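Local structure of farnesyl diphosphate phosphatase YisP (Bacillus subtilis subsp. subtilis, 3WE9) at residues A[94-100]-A[134-139]; A[112-118]-A[175-181]; A[147-151]-A[222-227]; A[154-158]-A[215-219]; A[195-201]-A[254-258]. The protein hydrolyses farnesyl diphosphate to farnesol and diphosphate, an activity needed for biofilm formation, on an all-helical phytoene/squalene synthase fold. The contacts are given in a common frame with arbitrary orientation. Numbering follows the deposited sequence.

Interaction 4 is the buried contact of the set: two neighbouring antiparallel helices, 145-165 and 199-221, pack face to face, and the centre of the contact lies about 10 Å from the centre of the chain. Interaction 3 continues the same pairing to where helix 199-221 has ended, with Ala-151 O 3.7 Å from Cys-219 SG. Both are mainly apolar, though interaction 4 adds a serine-glutamate hydrogen bond. Interactions 1, 2, 3 and 5 are partly buried, and each involves a segment between helices; in 1 and 3 that segment packs on a helix. Interaction 1 touches interaction 3 through Lys-149 and bridges its polar gaps with water; interaction 2 relies on direct backbone hydrogen bonds; interaction 5, across the chain's centre from interactions 1 and 3, is chiefly aromatic.

Interaction 1: A[94-100]-A[134-139]; sequences FTLESEP and LMLLPI
The connection between helices 84-94 and 98-107 packs on the proline-kinked end of helix 118-140 in this all-alpha squalene/phytoene synthase fold. Thr-95 leaves the first helix with positive phi (50/58), Leu-96 and Glu-97 are extended, and the chain turns helical again toward Pro-100. CA atoms pair Pro-100 with Met-135 (5.9 Å) and Phe-94 with Pro-138 (6.1 Å). Leu-134 sets CB 4.0 Å from Pro-100 CB; its O receives a water (2.6 Å) that also donates to Glu-97 OE1 (2.9 Å). Met-135 (chi1 m, chi2 t) brings CG to 3.9 Å from Pro-100 CB; a second water joins its O (3.0 Å) to Glu-97 N (2.8 Å). Pro-138 packs CB 3.8 Å from CD2 of Leu-96 (m, t), and its O shares a third water with Phe-94 O. Ile-139 CG1 lies over the Phe-94 ring (chi1 m), 3.9 Å from CG. With no direct hydrogen bond across the segments, apolar packing and three water bridges hold the connection to its helix.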
# COMPACT_ATOMS: atom_id res chain seq x y z
N PHE A 94 -3.50 -0.53 -20.83
CA PHE A 94 -2.72 0.59 -20.30
C PHE A 94 -1.21 0.52 -20.53
O PHE A 94 -0.46 1.34 -20.00
CB PHE A 94 -3.01 0.73 -18.80
CG PHE A 94 -4.41 1.20 -18.53
CD1 PHE A 94 -4.73 2.56 -18.62
CD2 PHE A 94 -5.42 0.29 -18.23
CE1 PHE A 94 -6.04 3.00 -18.44
CE2 PHE A 94 -6.74 0.71 -18.05
CZ PHE A 94 -7.05 2.07 -18.15
N THR A 95 -0.79 -0.45 -21.34
CA THR A 95 0.63 -0.63 -21.65
C THR A 95 1.45 -0.64 -20.36
O THR A 95 2.36 0.17 -20.18
CB THR A 95 1.13 0.49 -22.59
OG1 THR A 95 0.26 0.58 -23.73
CG2 THR A 95 2.54 0.20 -23.06
N LEU A 96 1.12 -1.56 -19.47
CA LEU A 96 1.81 -1.68 -18.19
C LEU A 96 3.21 -2.27 -18.38
O LEU A 96 3.48 -2.94 -19.38
CB LEU A 96 1.00 -2.56 -17.23
CG LEU A 96 -0.44 -2.09 -16.96
CD1 LEU A 96 -1.13 -3.06 -16.01
CD2 LEU A 96 -0.44 -0.68 -16.39
N GLU A 97 4.09 -2.03 -17.41
CA GLU A 97 5.46 -2.53 -17.48
C GLU A 97 5.64 -3.80 -16.65
O GLU A 97 5.12 -3.91 -15.54
CB GLU A 97 6.43 -1.46 -17.00
CG GLU A 97 6.27 -0.14 -17.71
CD GLU A 97 7.40 0.81 -17.40
OE1 GLU A 97 7.65 1.07 -16.20
OE2 GLU A 97 8.04 1.29 -18.36
N SER A 98 6.40 -4.75 -17.20
CA SER A 98 6.64 -6.03 -16.53
C SER A 98 7.59 -5.99 -15.33
O SER A 98 7.40 -6.73 -14.37
CB SER A 98 7.14 -7.06 -17.55
OG SER A 98 8.37 -6.65 -18.12
N GLU A 99 8.60 -5.13 -15.38
CA GLU A 99 9.59 -5.03 -14.30
C GLU A 99 9.04 -4.96 -12.87
O GLU A 99 9.35 -5.82 -12.04
CB GLU A 99 10.52 -3.84 -14.55
CG GLU A 99 11.49 -4.00 -15.72
CD GLU A 99 10.79 -4.20 -17.06
OE1 GLU A 99 9.84 -3.44 -17.36
OE2 GLU A 99 11.19 -5.11 -17.81
N PRO A 100 8.22 -3.94 -12.55
CA PRO A 100 7.68 -3.85 -11.19
C PRO A 100 6.94 -5.10 -10.72
O PRO A 100 6.96 -5.44 -9.53
CB PRO A 100 6.79 -2.61 -11.24
CG PRO A 100 6.38 -2.55 -12.69
CD PRO A 100 7.67 -2.88 -13.41
N LEU A 134 4.56 1.80 -9.02
CA LEU A 134 5.02 1.87 -10.40
C LEU A 134 4.07 1.06 -11.29
O LEU A 134 3.81 1.44 -12.43
CB LEU A 134 6.45 1.34 -10.51
CG LEU A 134 7.16 1.62 -11.84
CD1 LEU A 134 7.18 3.13 -12.11
CD2 LEU A 134 8.59 1.07 -11.78
N MET A 135 3.57 -0.05 -10.78
CA MET A 135 2.63 -0.88 -11.55
C MET A 135 1.44 -0.04 -11.98
O MET A 135 0.98 -0.11 -13.12
CB MET A 135 2.09 -2.03 -10.70
CG MET A 135 3.07 -3.11 -10.30
SD MET A 135 2.21 -4.25 -9.20
CE MET A 135 3.59 -4.79 -8.13
N LEU A 136 0.94 0.76 -11.04
CA LEU A 136 -0.23 1.61 -11.26
C LEU A 136 -0.02 2.90 -12.02
O LEU A 136 -0.99 3.48 -12.52
CB LEU A 136 -0.86 1.95 -9.91
CG LEU A 136 -1.40 0.79 -9.06
CD1 LEU A 136 -1.82 1.33 -7.70
CD2 LEU A 136 -2.58 0.12 -9.77
N LEU A 137 1.22 3.37 -12.11
CA LEU A 137 1.51 4.65 -12.77
C LEU A 137 0.82 4.87 -14.12
O LEU A 137 0.18 5.91 -14.33
CB LEU A 137 3.02 4.83 -12.94
CG LEU A 137 3.49 6.17 -13.51
CD1 LEU A 137 2.98 7.31 -12.64
CD2 LEU A 137 5.01 6.20 -13.58
N PRO A 138 0.94 3.92 -15.05
CA PRO A 138 0.30 4.08 -16.37
C PRO A 138 -1.22 4.20 -16.30
O PRO A 138 -1.86 4.73 -17.21
CB PRO A 138 0.75 2.83 -17.13
CG PRO A 138 2.06 2.49 -16.49
CD PRO A 138 1.76 2.70 -15.03
N ILE A 139 -1.80 3.70 -15.22
CA ILE A 139 -3.24 3.76 -15.03
C ILE A 139 -3.64 5.13 -14.46
O ILE A 139 -4.67 5.70 -14.83
CB ILE A 139 -3.71 2.64 -14.07
CG1 ILE A 139 -3.43 1.27 -14.71
CG2 ILE A 139 -5.19 2.80 -13.74
CD1 ILE A 139 -3.70 0.07 -13.80
O HOH W 1 -1.34 4.13 -20.15
O HOH W 2 3.10 -0.56 -15.23
O HOH W 3 5.24 1.59 -14.63

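Interaction 2: A[112-118]-A[175-181]; sequences AKPYDDL and NRIPRQV
Three backbone hydrogen bonds tie 112-118, the loop between helices 98-107 and 118-140, to 175-181, which leads into helix 179-185: Tyr-115 N to Asn-175 O (2.8 Å), Arg-179 N to Tyr-115 O (2.9 Å) and Gln-180 N to Asp-116 O (2.8 Å). The segments run in the same direction, with CA atoms of Pro-114 and Asn-175 4.2 Å apart and those of Asp-116 and Arg-179 4.7 Å apart. Residues 113-115 are extended, Asp-116 (-98/-58) breaks the run and Asp-117 occupies the N-cap position of helix 118-140; 175-176 have helical phi/psi, 177-178 are extended, and Pro-178 is the N-cap of helix 179-185. Two of the bonds therefore use NH groups of its first turn. Two CA-H...O contacts supplement them, Pro-114 CA to Asn-175 O (3.2 Å) and Pro-178 CA to Tyr-115 O (3.5 Å). Arg-179 folds back, NH1 donating to Ile-177 O (2.8 Å) and NE forming a salt bridge with Glu-189. Tyr-115 (chi1 m) presents a ring face to Arg-176, whose CA is 4.2 Å from the centroid in a CH-pi contact, and the ring touches Tyr-124. Leu-118 (chi1 t, chi2 p) places CD1 4.2 Å from Pro-178 CG and CB 4.0 Å from Val-181 CG2. Two helix starts are thus joined, and because the three bonds described between the segments join main-chain atoms, they depend on backbone path more than on side-chain identity.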
# COMPACT_ATOMS: atom_id res chain seq x y z
N ALA A 112 13.53 -15.12 7.47
CA ALA A 112 12.97 -15.28 8.81
C ALA A 112 13.81 -14.52 9.83
O ALA A 112 13.55 -14.59 11.03
CB ALA A 112 12.90 -16.77 9.19
N LYS A 113 14.81 -13.79 9.35
CA LYS A 113 15.68 -13.02 10.22
C LYS A 113 15.22 -11.59 10.33
O LYS A 113 14.75 -10.99 9.36
CB LYS A 113 17.13 -13.08 9.72
CG LYS A 113 17.67 -14.48 9.59
CD LYS A 113 19.17 -14.50 9.47
CE LYS A 113 19.71 -15.89 9.76
NZ LYS A 113 21.17 -15.86 10.04
N PRO A 114 15.36 -11.01 11.53
CA PRO A 114 14.97 -9.62 11.80
C PRO A 114 15.76 -8.64 10.93
O PRO A 114 16.90 -8.91 10.55
CB PRO A 114 15.28 -9.46 13.29
CG PRO A 114 15.21 -10.88 13.83
CD PRO A 114 15.88 -11.66 12.75
N TYR A 115 15.13 -7.52 10.60
CA TYR A 115 15.79 -6.50 9.80
C TYR A 115 16.76 -5.78 10.72
O TYR A 115 16.46 -5.59 11.90
CB TYR A 115 14.77 -5.51 9.24
CG TYR A 115 13.97 -6.02 8.06
CD1 TYR A 115 14.12 -7.33 7.59
CD2 TYR A 115 13.05 -5.19 7.42
CE1 TYR A 115 13.36 -7.79 6.51
CE2 TYR A 115 12.30 -5.64 6.35
CZ TYR A 115 12.45 -6.94 5.90
OH TYR A 115 11.67 -7.39 4.86
N ASP A 116 17.91 -5.38 10.19
CA ASP A 116 18.91 -4.71 11.01
C ASP A 116 18.87 -3.19 10.88
O ASP A 116 18.69 -2.48 11.87
CB ASP A 116 20.30 -5.22 10.64
CG ASP A 116 21.37 -4.75 11.61
OD1 ASP A 116 21.25 -5.07 12.82
OD2 ASP A 116 22.31 -4.06 11.18
N ASP A 117 19.04 -2.72 9.65
CA ASP A 117 19.04 -1.30 9.32
C ASP A 117 17.65 -0.81 8.94
O ASP A 117 16.82 -1.59 8.50
CB ASP A 117 19.94 -1.03 8.11
CG ASP A 117 21.40 -1.00 8.44
OD1 ASP A 117 22.20 -0.80 7.50
OD2 ASP A 117 21.76 -1.18 9.62
N LEU A 118 17.43 0.49 9.09
CA LEU A 118 16.16 1.07 8.68
C LEU A 118 16.13 0.90 7.15
O LEU A 118 15.09 0.62 6.57
CB LEU A 118 16.11 2.55 9.08
CG LEU A 118 14.92 3.39 8.62
CD1 LEU A 118 13.62 2.66 8.90
CD2 LEU A 118 14.96 4.74 9.31
N ASN A 175 9.50 -9.06 12.96
CA ASN A 175 10.81 -9.19 12.33
C ASN A 175 11.20 -8.00 11.46
O ASN A 175 12.38 -7.77 11.21
CB ASN A 175 10.87 -10.46 11.48
CG ASN A 175 11.23 -11.69 12.29
OD1 ASN A 175 11.17 -12.81 11.79
ND2 ASN A 175 11.62 -11.48 13.54
N ARG A 176 10.20 -7.26 10.98
CA ARG A 176 10.50 -6.12 10.12
C ARG A 176 10.93 -4.86 10.88
O ARG A 176 11.39 -3.90 10.26
CB ARG A 176 9.31 -5.83 9.20
CG ARG A 176 8.98 -7.01 8.27
CD ARG A 176 7.96 -6.65 7.19
NE ARG A 176 7.45 -7.82 6.47
CZ ARG A 176 8.19 -8.61 5.69
NH1 ARG A 176 9.47 -8.37 5.49
NH2 ARG A 176 7.63 -9.66 5.09
N ILE A 177 10.79 -4.87 12.20
CA ILE A 177 11.22 -3.72 13.01
C ILE A 177 12.76 -3.71 13.01
O ILE A 177 13.39 -4.68 13.44
CB ILE A 177 10.73 -3.83 14.46
CG1 ILE A 177 9.20 -3.91 14.49
CG2 ILE A 177 11.22 -2.62 15.27
CD1 ILE A 177 8.63 -4.33 15.82
N PRO A 178 13.37 -2.62 12.52
CA PRO A 178 14.83 -2.49 12.46
C PRO A 178 15.51 -2.54 13.82
O PRO A 178 15.29 -1.68 14.68
CB PRO A 178 15.02 -1.15 11.76
CG PRO A 178 13.78 -0.99 10.95
CD PRO A 178 12.72 -1.45 11.91
N ARG A 179 16.36 -3.55 14.01
CA ARG A 179 17.07 -3.70 15.27
C ARG A 179 17.97 -2.51 15.61
O ARG A 179 18.18 -2.21 16.79
CB ARG A 179 17.88 -5.01 15.26
CG ARG A 179 17.12 -6.21 15.85
CD ARG A 179 15.70 -6.36 15.29
NE ARG A 179 15.01 -7.49 15.90
CZ ARG A 179 13.77 -7.86 15.61
NH1 ARG A 179 13.05 -7.20 14.70
NH2 ARG A 179 13.24 -8.92 16.22
N GLN A 180 18.49 -1.84 14.59
CA GLN A 180 19.34 -0.68 14.84
C GLN A 180 18.50 0.49 15.35
O GLN A 180 18.98 1.31 16.12
CB GLN A 180 20.09 -0.26 13.57
CG GLN A 180 21.26 -1.16 13.21
CD GLN A 180 22.23 -1.31 14.36
OE1 GLN A 180 22.82 -0.33 14.84
NE2 GLN A 180 22.40 -2.54 14.83
N VAL A 181 17.25 0.56 14.90
CA VAL A 181 16.37 1.63 15.36
C VAL A 181 15.96 1.30 16.80
O VAL A 181 15.94 2.17 17.67
CB VAL A 181 15.10 1.75 14.47
CG1 VAL A 181 14.14 2.78 15.05
CG2 VAL A 181 15.51 2.18 13.05

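Interaction 3: A[147-151]-A[222-227]; sequences QLKQA and ALPLFP
A helix here packs on the connection of a helical hairpin: residues 147-151 of helix 145-165, kinked where the N of 150 and 151 lack bonds to the preceding turn, meet 222-227, between helices 199-221 and 228-250 of this all-helical fold. After Ala-222 comes a short 3-10 turn, 223-225, with Leu-225 N bonded to Ala-222 O (3.0 Å), and the chain becomes extended at Phe-226 and Pro-227. CA atoms of Ala-151 and Ala-222 are 6.4 Å apart. Leu-148, chi1 m and chi2 t, is the central side chain. Its CD2 packs 3.5 Å from Leu-225 CB and 3.6 Å from Ala-222 O, while CD1 reaches Pro-227 CD at 4.4 Å. Leu-225 (m, t) also brings CD1 to 4.2 Å from Gln-147 OE1. One turn on, Ala-151 CB abuts Ala-222 CB at 3.7 Å. Phe-226 (m, chi2 -84°) touches Val-234 of helix 228-250 and offers a ring face to Leu-148 in a CH-pi contact, CD2 standing 3.6 Å from the centroid, 16° off the normal.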
# COMPACT_ATOMS: atom_id res chain seq x y z
N GLN A 147 7.12 12.94 -14.72
CA GLN A 147 7.00 13.88 -13.61
C GLN A 147 6.30 13.31 -12.37
O GLN A 147 6.46 13.85 -11.27
CB GLN A 147 6.24 15.12 -14.06
CG GLN A 147 6.95 15.97 -15.11
CD GLN A 147 6.10 17.16 -15.53
OE1 GLN A 147 5.66 17.95 -14.70
NE2 GLN A 147 5.88 17.29 -16.83
N LEU A 148 5.52 12.24 -12.54
CA LEU A 148 4.77 11.64 -11.44
C LEU A 148 5.28 10.28 -10.95
O LEU A 148 4.74 9.73 -9.98
CB LEU A 148 3.30 11.51 -11.84
CG LEU A 148 2.50 12.80 -12.07
CD1 LEU A 148 1.18 12.48 -12.74
CD2 LEU A 148 2.28 13.49 -10.73
N LYS A 149 6.29 9.74 -11.62
CA LYS A 149 6.85 8.44 -11.25
C LYS A 149 7.32 8.40 -9.80
O LYS A 149 6.99 7.48 -9.06
CB LYS A 149 8.01 8.11 -12.19
CG LYS A 149 8.72 6.79 -11.91
CD LYS A 149 9.94 6.67 -12.83
CE LYS A 149 10.87 5.53 -12.43
NZ LYS A 149 10.38 4.20 -12.84
N GLN A 150 8.10 9.40 -9.41
CA GLN A 150 8.63 9.49 -8.05
C GLN A 150 7.49 9.52 -7.03
O GLN A 150 7.55 8.87 -5.99
CB GLN A 150 9.49 10.75 -7.92
CG GLN A 150 10.15 10.93 -6.56
CD GLN A 150 10.90 12.24 -6.46
OE1 GLN A 150 11.81 12.51 -7.25
NE2 GLN A 150 10.52 13.07 -5.49
N ALA A 151 6.44 10.28 -7.35
CA ALA A 151 5.29 10.41 -6.46
C ALA A 151 4.52 9.10 -6.31
O ALA A 151 4.05 8.77 -5.22
CB ALA A 151 4.36 11.50 -6.97
N ALA A 222 3.19 16.59 -5.20
CA ALA A 222 2.99 16.34 -6.62
C ALA A 222 1.53 16.09 -6.99
O ALA A 222 1.21 15.81 -8.14
CB ALA A 222 3.85 15.16 -7.06
N LEU A 223 0.64 16.20 -6.00
CA LEU A 223 -0.78 15.97 -6.20
C LEU A 223 -1.41 16.78 -7.34
O LEU A 223 -2.20 16.25 -8.13
CB LEU A 223 -1.54 16.23 -4.90
CG LEU A 223 -3.05 15.99 -4.92
CD1 LEU A 223 -3.34 14.55 -5.33
CD2 LEU A 223 -3.64 16.28 -3.54
N PRO A 224 -1.09 18.09 -7.44
CA PRO A 224 -1.66 18.92 -8.51
C PRO A 224 -1.26 18.50 -9.93
O PRO A 224 -1.90 18.89 -10.90
CB PRO A 224 -1.16 20.33 -8.17
CG PRO A 224 -0.95 20.27 -6.68
CD PRO A 224 -0.31 18.92 -6.50
N LEU A 225 -0.18 17.72 -10.04
CA LEU A 225 0.31 17.26 -11.34
C LEU A 225 -0.46 16.08 -11.92
O LEU A 225 -0.40 15.83 -13.12
CB LEU A 225 1.78 16.89 -11.26
CG LEU A 225 2.77 18.00 -10.89
CD1 LEU A 225 4.17 17.42 -10.85
CD2 LEU A 225 2.68 19.14 -11.90
N PHE A 226 -1.15 15.33 -11.07
CA PHE A 226 -1.92 14.19 -11.55
C PHE A 226 -3.13 14.69 -12.34
O PHE A 226 -3.66 15.75 -12.04
CB PHE A 226 -2.42 13.34 -10.38
CG PHE A 226 -1.38 12.41 -9.83
CD1 PHE A 226 -1.18 11.16 -10.42
CD2 PHE A 226 -0.61 12.77 -8.74
CE1 PHE A 226 -0.22 10.28 -9.92
CE2 PHE A 226 0.36 11.91 -8.23
CZ PHE A 226 0.55 10.66 -8.82
N PRO A 227 -3.56 13.94 -13.36
CA PRO A 227 -4.73 14.39 -14.13
C PRO A 227 -5.95 14.40 -13.22
O PRO A 227 -6.02 13.63 -12.25
CB PRO A 227 -4.82 13.35 -15.25
CG PRO A 227 -4.24 12.11 -14.62
CD PRO A 227 -3.05 12.66 -13.87

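Interaction 4: A[154-158]-A[215-219]; sequences SLGLA and YLEEC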
# COMPACT_ATOMS: atom_id res chain seq x y z
N SER A 154 6.71 6.70 -4.24
CA SER A 154 6.70 7.16 -2.86
C SER A 154 5.37 6.85 -2.16
O SER A 154 5.35 6.47 -1.00
CB SER A 154 6.98 8.67 -2.80
OG SER A 154 8.36 8.93 -3.04
N LEU A 155 4.27 7.00 -2.89
CA LEU A 155 2.96 6.70 -2.32
C LEU A 155 2.85 5.22 -1.96
O LEU A 155 2.46 4.87 -0.85
CB LEU A 155 1.85 7.07 -3.31
CG LEU A 155 0.43 6.74 -2.83
CD1 LEU A 155 0.13 7.51 -1.55
CD2 LEU A 155 -0.58 7.08 -3.92
N GLY A 156 3.19 4.35 -2.91
CA GLY A 156 3.12 2.92 -2.65
C GLY A 156 4.03 2.49 -1.52
O GLY A 156 3.67 1.66 -0.68
N LEU A 157 5.24 3.06 -1.51
CA LEU A 157 6.24 2.78 -0.48
C LEU A 157 5.67 3.18 0.88
O LEU A 157 5.68 2.40 1.83
CB LEU A 157 7.50 3.59 -0.80
CG LEU A 157 8.81 3.67 0.01
CD1 LEU A 157 8.61 3.30 1.46
CD2 LEU A 157 9.84 2.78 -0.64
N ALA A 158 5.16 4.41 0.97
CA ALA A 158 4.59 4.92 2.21
C ALA A 158 3.41 4.07 2.70
O ALA A 158 3.29 3.78 3.89
CB ALA A 158 4.13 6.36 2.01
N TYR A 215 7.47 10.35 2.87
CA TYR A 215 7.12 9.83 1.55
C TYR A 215 5.74 10.34 1.15
O TYR A 215 5.53 10.74 0.01
CB TYR A 215 7.14 8.30 1.54
CG TYR A 215 8.53 7.70 1.51
CD1 TYR A 215 9.32 7.76 0.36
CD2 TYR A 215 9.05 7.08 2.64
CE1 TYR A 215 10.60 7.19 0.33
CE2 TYR A 215 10.32 6.51 2.62
CZ TYR A 215 11.09 6.57 1.47
OH TYR A 215 12.33 5.99 1.46
N LEU A 216 4.80 10.33 2.10
CA LEU A 216 3.44 10.80 1.83
C LEU A 216 3.44 12.27 1.40
O LEU A 216 2.85 12.63 0.39
CB LEU A 216 2.56 10.63 3.08
CG LEU A 216 2.24 9.19 3.53
CD1 LEU A 216 1.56 9.22 4.89
CD2 LEU A 216 1.37 8.51 2.50
N GLU A 217 4.12 13.11 2.18
CA GLU A 217 4.21 14.54 1.89
C GLU A 217 4.78 14.78 0.49
O GLU A 217 4.41 15.72 -0.21
CB GLU A 217 5.08 15.23 2.94
CG GLU A 217 5.10 16.75 2.89
CD GLU A 217 3.70 17.36 2.85
OE1 GLU A 217 2.80 16.83 3.54
OE2 GLU A 217 3.51 18.37 2.14
N GLU A 218 5.68 13.89 0.09
CA GLU A 218 6.34 13.94 -1.21
C GLU A 218 5.30 13.77 -2.32
O GLU A 218 5.35 14.46 -3.35
CB GLU A 218 7.36 12.82 -1.28
CG GLU A 218 8.37 12.90 -2.39
CD GLU A 218 9.56 12.01 -2.09
OE1 GLU A 218 9.76 11.01 -2.80
OE2 GLU A 218 10.29 12.33 -1.13
N CYS A 219 4.37 12.85 -2.12
CA CYS A 219 3.33 12.61 -3.11
C CYS A 219 2.32 13.75 -3.04
O CYS A 219 1.72 14.13 -4.04
CB CYS A 219 2.63 11.28 -2.85
SG CYS A 219 1.31 10.90 -4.03
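Tyr-215 lays one face of its ring over Leu-157, whose CG is 3.9 Å from the centroid and 9° off the normal, a CH-pi contact. Ser-154 OG approaches the ring edge, 3.7 Å from CD1. Tyr-215 CB is 3.6 Å from Ala-158 CB, and the local axes approach to 8.2 Å, consistent with the small Ala-158 at the interface. Leu-216 CD2 packs 3.5 Å from Ala-158 CB, while one turn on Cys-219 SG meets Leu-155 CB at 3.9 Å. A polar pair adds to this apolar interface: Ser-154 OG donates to Glu-218 OE1 at 2.5 Å, Gln-150 O being a second partner sharing the same hydroxyl proton. Leu-155 and Leu-216 both touch Leu-238 of helix 228-250, and the side chain of Leu-155 lies about 4 Å from a bound triethylene glycol, probably from crystallisation. With N-to-C directions 150° apart, helices 145-165 and 199-221 form an antiparallel pair in the interior of the all-alpha isoprenoid synthase fold of the squalene/phytoene synthase family.

Interaction 5: A[195-201]-A[254-258]; sequences GTVNKAF and DVFQY
Aromatic contacts dominate. Phe-256 (chi1 m, chi2 -64°) points toward 195-201 and lies against Gly-195, whose CA is 3.6 Å from the ring centroid, 18° off the normal, in a CH-pi contact. Phe-201 (chi1 t, chi2 65°) meets the same ring obliquely, with centroids 4.6 Å apart, planes at 45°, and CE1 3.4 Å from Phe-256 CZ. Aliphatic packing follows: Val-197 CG2 is 3.7 Å from Phe-256 CD2 at the ring edge, and Val-255 CG2 is 3.8 Å from Phe-201 CZ. In the backbone, Gly-195 ends helix 189-194 with positive phi (71/37) in a Schellman motif; a CB there would crowd Phe-256 CB. Residues 196-197 are extended, and Asn-198 (chi1 p) N-caps the next helix, its OD1 accepting from Phe-201 N at 2.8 Å. Residues 255-257 have helical phi/psi. CA atoms of Gly-195 and Phe-256 are 5.4 Å apart, those of Val-197 and Asp-254 7.0 Å. One water links the segments, donating to Gly-195 O (2.5 Å) and accepting weakly from Gln-257 NE2 (3.3 Å). The contact thus joins the turn between helices 189-194 and 199-221 to the loop after helix 228-250, with Leu-192 and Tyr-187 also touching Phe-256.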
# COMPACT_ATOMS: atom_id res chain seq x y z
N GLY A 195 5.63 -7.88 23.33
CA GLY A 195 4.71 -6.92 22.76
C GLY A 195 4.52 -5.76 23.72
O GLY A 195 3.43 -5.21 23.85
N THR A 196 5.61 -5.37 24.39
CA THR A 196 5.54 -4.28 25.35
C THR A 196 5.50 -2.91 24.68
O THR A 196 6.37 -2.58 23.87
CB THR A 196 6.75 -4.30 26.31
OG1 THR A 196 6.81 -5.57 26.97
CG2 THR A 196 6.60 -3.19 27.36
N VAL A 197 4.49 -2.12 25.02
CA VAL A 197 4.36 -0.78 24.47
C VAL A 197 4.82 0.22 25.52
O VAL A 197 4.05 0.62 26.40
CB VAL A 197 2.91 -0.45 24.08
CG1 VAL A 197 2.82 0.99 23.56
CG2 VAL A 197 2.43 -1.43 23.01
N ASN A 198 6.09 0.59 25.45
CA ASN A 198 6.65 1.55 26.39
C ASN A 198 7.17 2.72 25.58
O ASN A 198 7.00 2.76 24.35
CB ASN A 198 7.78 0.92 27.21
CG ASN A 198 8.80 0.18 26.35
OD1 ASN A 198 8.97 0.49 25.17
ND2 ASN A 198 9.49 -0.79 26.95
N LYS A 199 7.80 3.68 26.25
CA LYS A 199 8.34 4.86 25.59
C LYS A 199 9.35 4.47 24.51
O LYS A 199 9.37 5.05 23.43
CB LYS A 199 9.01 5.78 26.61
CG LYS A 199 9.63 7.03 26.01
CD LYS A 199 8.59 7.87 25.28
CE LYS A 199 9.21 9.16 24.73
NZ LYS A 199 8.23 9.98 23.97
N ALA A 200 10.20 3.49 24.81
CA ALA A 200 11.20 3.02 23.86
C ALA A 200 10.52 2.52 22.59
O ALA A 200 11.02 2.73 21.48
CB ALA A 200 12.03 1.90 24.49
N PHE A 201 9.38 1.86 22.74
CA PHE A 201 8.67 1.36 21.58
C PHE A 201 8.02 2.48 20.76
O PHE A 201 8.12 2.48 19.53
CB PHE A 201 7.57 0.37 21.95
CG PHE A 201 6.72 -0.04 20.77
CD1 PHE A 201 7.29 -0.75 19.71
CD2 PHE A 201 5.39 0.36 20.68
CE1 PHE A 201 6.53 -1.06 18.57
CE2 PHE A 201 4.63 0.05 19.54
CZ PHE A 201 5.21 -0.66 18.49
N ASP A 254 -1.18 0.54 20.26
CA ASP A 254 -1.50 -0.82 20.69
C ASP A 254 -1.54 -1.81 19.51
O ASP A 254 -2.46 -2.62 19.39
CB ASP A 254 -2.86 -0.78 21.41
CG ASP A 254 -3.02 -1.88 22.45
OD1 ASP A 254 -2.04 -2.55 22.82
OD2 ASP A 254 -4.17 -2.07 22.91
N VAL A 255 -0.50 -1.75 18.67
CA VAL A 255 -0.43 -2.59 17.48
C VAL A 255 0.05 -4.02 17.66
O VAL A 255 0.05 -4.79 16.70
CB VAL A 255 0.46 -1.92 16.38
CG1 VAL A 255 -0.17 -0.61 15.95
CG2 VAL A 255 1.86 -1.69 16.92
N PHE A 256 0.46 -4.39 18.87
CA PHE A 256 0.88 -5.77 19.13
C PHE A 256 -0.38 -6.59 19.44
O PHE A 256 -0.42 -7.80 19.23
CB PHE A 256 1.82 -5.84 20.35
CG PHE A 256 3.19 -5.26 20.11
CD1 PHE A 256 4.05 -5.82 19.17
CD2 PHE A 256 3.61 -4.15 20.83
CE1 PHE A 256 5.32 -5.28 18.96
CE2 PHE A 256 4.89 -3.61 20.63
CZ PHE A 256 5.74 -4.17 19.69
N GLN A 257 -1.41 -5.90 19.92
CA GLN A 257 -2.68 -6.54 20.28
C GLN A 257 -3.76 -6.48 19.21
O GLN A 257 -4.52 -7.43 19.04
CB GLN A 257 -3.23 -5.90 21.56
CG GLN A 257 -2.38 -6.13 22.79
CD GLN A 257 -2.00 -7.58 22.98
OE1 GLN A 257 -2.84 -8.47 22.84
NE2 GLN A 257 -0.74 -7.83 23.30
N TYR A 258 -3.82 -5.36 18.49
CA TYR A 258 -4.82 -5.16 17.45
C TYR A 258 -4.23 -4.71 16.13
O TYR A 258 -3.18 -4.07 16.10
CB TYR A 258 -5.82 -4.08 17.88
CG TYR A 258 -6.59 -4.37 19.13
CD1 TYR A 258 -7.80 -5.06 19.07
CD2 TYR A 258 -6.14 -3.92 20.37
CE1 TYR A 258 -8.55 -5.30 20.22
CE2 TYR A 258 -6.88 -4.15 21.52
CZ TYR A 258 -8.09 -4.84 21.44
OH TYR A 258 -8.83 -5.05 22.57
O HOH W 4 0.89 -5.05 23.99